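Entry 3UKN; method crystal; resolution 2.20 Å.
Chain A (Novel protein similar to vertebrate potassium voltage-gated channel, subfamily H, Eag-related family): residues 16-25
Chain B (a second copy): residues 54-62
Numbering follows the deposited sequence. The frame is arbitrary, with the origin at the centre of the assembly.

Chain A, residues 16-25: TRTKDLKDFI
Chain B, residues 54-62: VSELLKDFP

What backbone shapes meet here? Residues 16-25 of chain A are helical throughout, part of a longer helix, with phi near -60° and psi between about -32° and -51°; each amide from Asp A20 to Ile A25 bonds the carbonyl four residues earlier, as in Leu A21 N to Arg A17 O at 2.9 Å. The chain B stretch is irregular. Ser B55 (-69/161) and Glu B56 (-143/96) are extended, and two type I turns follow, Glu B56 to Lys B59 and Leu B58 to Phe B61, the second closed by Phe B61 N to Leu B58 O at 3.1 Å. Pro B62 then takes the N-cap position before a helix. Leu A21 and Leu B57 mark the register, their CA atoms 7.0 Å apart; the stretches run obliquely in the same general sense, with Arg A17 near Ser B55 and Phe A24 near Leu B58.

How does Leu B57 sit on the helix? Its CB points toward chain A, and with chi1 -84° and chi2 160° its two methyls rest on one helical turn. CD2 lies 3.8 Å from Arg A17 O and 4.1 Å from Arg A17 CG, while CD1 lies 3.8 Å from both Asp A20 CB and Leu A21 N. The methyls therefore pack against backbone as well as side chains, and Leu B57 has the largest covered area of any residue in the contact.

Which other apolar side chains complete the packing? The CA-to-CB bond of Leu A21 points sideways to chain B, but its tp rotamer brings its end nearer. Its CD1 is 4.4 Å from Leu B57 CD1 and 4.2 Å from Leu B58 CD2, and its CD2 meets Phe B61 CZ at 4.4 Å, at the edge of that ring (Phe B61 chi1 -77°, chi2 21°). One turn on, the CB of Phe A24 points toward chain B; chi1 171° and chi2 98° place CZ 4.3 Å from Leu B58 CD1. Leu B58 is mt, so its two methyls bridge Leu A21 and Phe A24.

Do polar groups bind the two stretches together? No hydrogen bond crosses between them. The CB of Arg A17 (chi1 -91°, between wells; chi2 54°, chi3 161°, chi4 86°) points sideways, but the side-chain end comes nearer chain B; the closest pair is Arg A17 NH1 to Ser B55 CB at 3.7 Å, a contact with carbon. Its charge is answered within the helix by a long salt bridge, NH1 to Asp A20 OD2 at 3.8 Å, with Asp A20 at chi1 -66° and chi2 -22°; NE and NH2 bond elsewhere in the structure. Ser B55, chi1 76°, uses its OG on a residue adjoining one of the stretches. Cohesion here thus rests on nonpolar packing.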

# COMPACT_ATOMS: atom_id res chain seq x y z
N THR A 16 -5.42 10.54 -8.69
CA THR A 16 -4.82 10.48 -7.36
C THR A 16 -3.31 10.36 -7.43
O THR A 16 -2.60 11.13 -6.78
CB THR A 16 -5.36 9.28 -6.56
OG1 THR A 16 -6.69 9.56 -6.13
CG2 THR A 16 -4.48 9.01 -5.34
N ARG A 17 -2.82 9.40 -8.20
CA ARG A 17 -1.38 9.20 -8.34
C ARG A 17 -0.72 10.37 -9.06
O ARG A 17 0.43 10.71 -8.78
CB ARG A 17 -1.07 7.86 -9.01
CG ARG A 17 -0.88 6.69 -8.04
CD ARG A 17 -2.07 6.55 -7.10
NE ARG A 17 -2.17 5.24 -6.46
CZ ARG A 17 -1.54 4.89 -5.34
NH1 ARG A 17 -0.74 5.76 -4.73
NH2 ARG A 17 -1.72 3.68 -4.82
N THR A 18 -1.43 11.00 -9.98
CA THR A 18 -0.87 12.16 -10.66
C THR A 18 -0.60 13.27 -9.65
O THR A 18 0.48 13.87 -9.63
CB THR A 18 -1.79 12.68 -11.80
OG1 THR A 18 -1.91 11.66 -12.80
CG2 THR A 18 -1.19 13.93 -12.44
N LYS A 19 -1.58 13.52 -8.78
CA LYS A 19 -1.44 14.55 -7.77
C LYS A 19 -0.27 14.21 -6.85
O LYS A 19 0.54 15.07 -6.52
CB LYS A 19 -2.75 14.74 -6.99
N ASP A 20 -0.17 12.95 -6.45
CA ASP A 20 0.94 12.50 -5.63
C ASP A 20 2.31 12.76 -6.26
O ASP A 20 3.22 13.27 -5.61
CB ASP A 20 0.79 11.01 -5.33
CG ASP A 20 -0.42 10.72 -4.48
OD1 ASP A 20 -0.88 11.66 -3.77
OD2 ASP A 20 -0.91 9.58 -4.51
N LEU A 21 2.44 12.43 -7.53
CA LEU A 21 3.68 12.68 -8.24
C LEU A 21 4.00 14.17 -8.27
O LEU A 21 5.12 14.57 -7.99
CB LEU A 21 3.61 12.10 -9.65
CG LEU A 21 4.94 12.21 -10.38
CD1 LEU A 21 6.04 11.42 -9.61
CD2 LEU A 21 4.78 11.73 -11.81
N LYS A 22 3.00 15.00 -8.58
CA LYS A 22 3.18 16.45 -8.61
C LYS A 22 3.47 17.02 -7.22
O LYS A 22 4.24 17.96 -7.09
CB LYS A 22 1.96 17.16 -9.20
CG LYS A 22 1.80 17.03 -10.71
CD LYS A 22 0.43 17.56 -11.14
CE LYS A 22 0.30 17.63 -12.65
NZ LYS A 22 -0.98 18.26 -13.10
N ASP A 23 2.83 16.45 -6.19
CA ASP A 23 3.09 16.86 -4.82
C ASP A 23 4.54 16.59 -4.48
O ASP A 23 5.21 17.43 -3.89
CB ASP A 23 2.19 16.12 -3.82
CG ASP A 23 0.74 16.56 -3.91
OD1 ASP A 23 0.50 17.71 -4.34
OD2 ASP A 23 -0.15 15.76 -3.55
N PHE A 24 5.01 15.41 -4.86
CA PHE A 24 6.38 15.00 -4.57
C PHE A 24 7.37 15.93 -5.27
O PHE A 24 8.36 16.36 -4.68
CB PHE A 24 6.57 13.53 -4.97
CG PHE A 24 7.99 13.07 -4.92
CD1 PHE A 24 8.46 12.39 -3.82
CD2 PHE A 24 8.85 13.35 -5.96
CE1 PHE A 24 9.77 11.98 -3.75
CE2 PHE A 24 10.17 12.94 -5.91
CZ PHE A 24 10.63 12.25 -4.80
N ILE A 25 7.07 16.26 -6.53
CA ILE A 25 7.87 17.19 -7.32
C ILE A 25 7.95 18.59 -6.70
O ILE A 25 9.04 19.17 -6.61
CB ILE A 25 7.34 17.32 -8.76
CG1 ILE A 25 7.39 15.96 -9.47
CG2 ILE A 25 8.12 18.38 -9.52
CD1 ILE A 25 6.73 15.94 -10.86
N VAL B 54 2.52 2.59 1.45
CA VAL B 54 3.38 1.54 0.90
C VAL B 54 3.54 1.61 -0.62
O VAL B 54 4.21 0.76 -1.22
CB VAL B 54 2.90 0.11 1.28
CG1 VAL B 54 2.82 -0.04 2.79
CG2 VAL B 54 1.56 -0.20 0.63
N SER B 55 2.93 2.61 -1.23
CA SER B 55 3.03 2.80 -2.67
C SER B 55 4.46 3.22 -3.03
O SER B 55 5.20 3.70 -2.17
CB SER B 55 2.04 3.87 -3.15
OG SER B 55 2.49 5.18 -2.83
N GLU B 56 4.82 3.06 -4.30
CA GLU B 56 6.16 3.38 -4.76
C GLU B 56 6.02 3.96 -6.16
O GLU B 56 5.95 3.22 -7.15
CB GLU B 56 7.04 2.12 -4.77
CG GLU B 56 8.56 2.33 -4.76
CD GLU B 56 9.36 1.01 -4.81
OE1 GLU B 56 9.04 0.09 -4.02
OE2 GLU B 56 10.31 0.90 -5.63
N LEU B 57 5.98 5.29 -6.24
CA LEU B 57 5.65 5.99 -7.50
C LEU B 57 6.74 5.87 -8.53
O LEU B 57 6.49 6.05 -9.72
CB LEU B 57 5.39 7.48 -7.25
CG LEU B 57 4.01 7.97 -6.80
CD1 LEU B 57 4.15 9.35 -6.17
CD2 LEU B 57 2.98 7.99 -7.96
N LEU B 58 7.96 5.58 -8.08
CA LEU B 58 9.13 5.72 -8.95
C LEU B 58 9.69 4.38 -9.38
O LEU B 58 10.65 4.32 -10.15
CB LEU B 58 10.22 6.53 -8.24
CG LEU B 58 9.74 7.82 -7.58
CD1 LEU B 58 10.88 8.49 -6.86
CD2 LEU B 58 9.10 8.79 -8.60
N LYS B 59 9.08 3.31 -8.88
CA LYS B 59 9.53 1.95 -9.14
C LYS B 59 9.71 1.59 -10.62
O LYS B 59 10.64 0.87 -10.97
CB LYS B 59 8.59 0.94 -8.49
CG LYS B 59 8.96 -0.50 -8.80
CD LYS B 59 8.29 -1.48 -7.83
CE LYS B 59 9.09 -2.78 -7.71
NZ LYS B 59 8.75 -3.49 -6.45
N ASP B 60 8.80 2.07 -11.46
CA ASP B 60 8.81 1.71 -12.88
C ASP B 60 9.60 2.68 -13.75
O ASP B 60 9.75 2.48 -14.95
CB ASP B 60 7.38 1.58 -13.40
CG ASP B 60 6.65 0.41 -12.78
OD1 ASP B 60 5.46 0.56 -12.42
OD2 ASP B 60 7.28 -0.67 -12.65
N PHE B 61 10.12 3.73 -13.13
CA PHE B 61 10.92 4.71 -13.84
C PHE B 61 12.27 4.10 -14.21
O PHE B 61 12.79 3.24 -13.49
CB PHE B 61 11.12 5.95 -12.97
CG PHE B 61 9.93 6.86 -12.92
CD1 PHE B 61 8.66 6.39 -13.24
CD2 PHE B 61 10.08 8.19 -12.57
CE1 PHE B 61 7.55 7.24 -13.19
CE2 PHE B 61 8.98 9.04 -12.52
CZ PHE B 61 7.72 8.57 -12.84
N PRO B 62 12.85 4.56 -15.33
CA PRO B 62 14.16 4.11 -15.82
C PRO B 62 15.27 4.48 -14.85
O PRO B 62 15.19 5.55 -14.24
CB PRO B 62 14.34 4.90 -17.12
CG PRO B 62 12.95 5.29 -17.53
CD PRO B 62 12.22 5.51 -16.24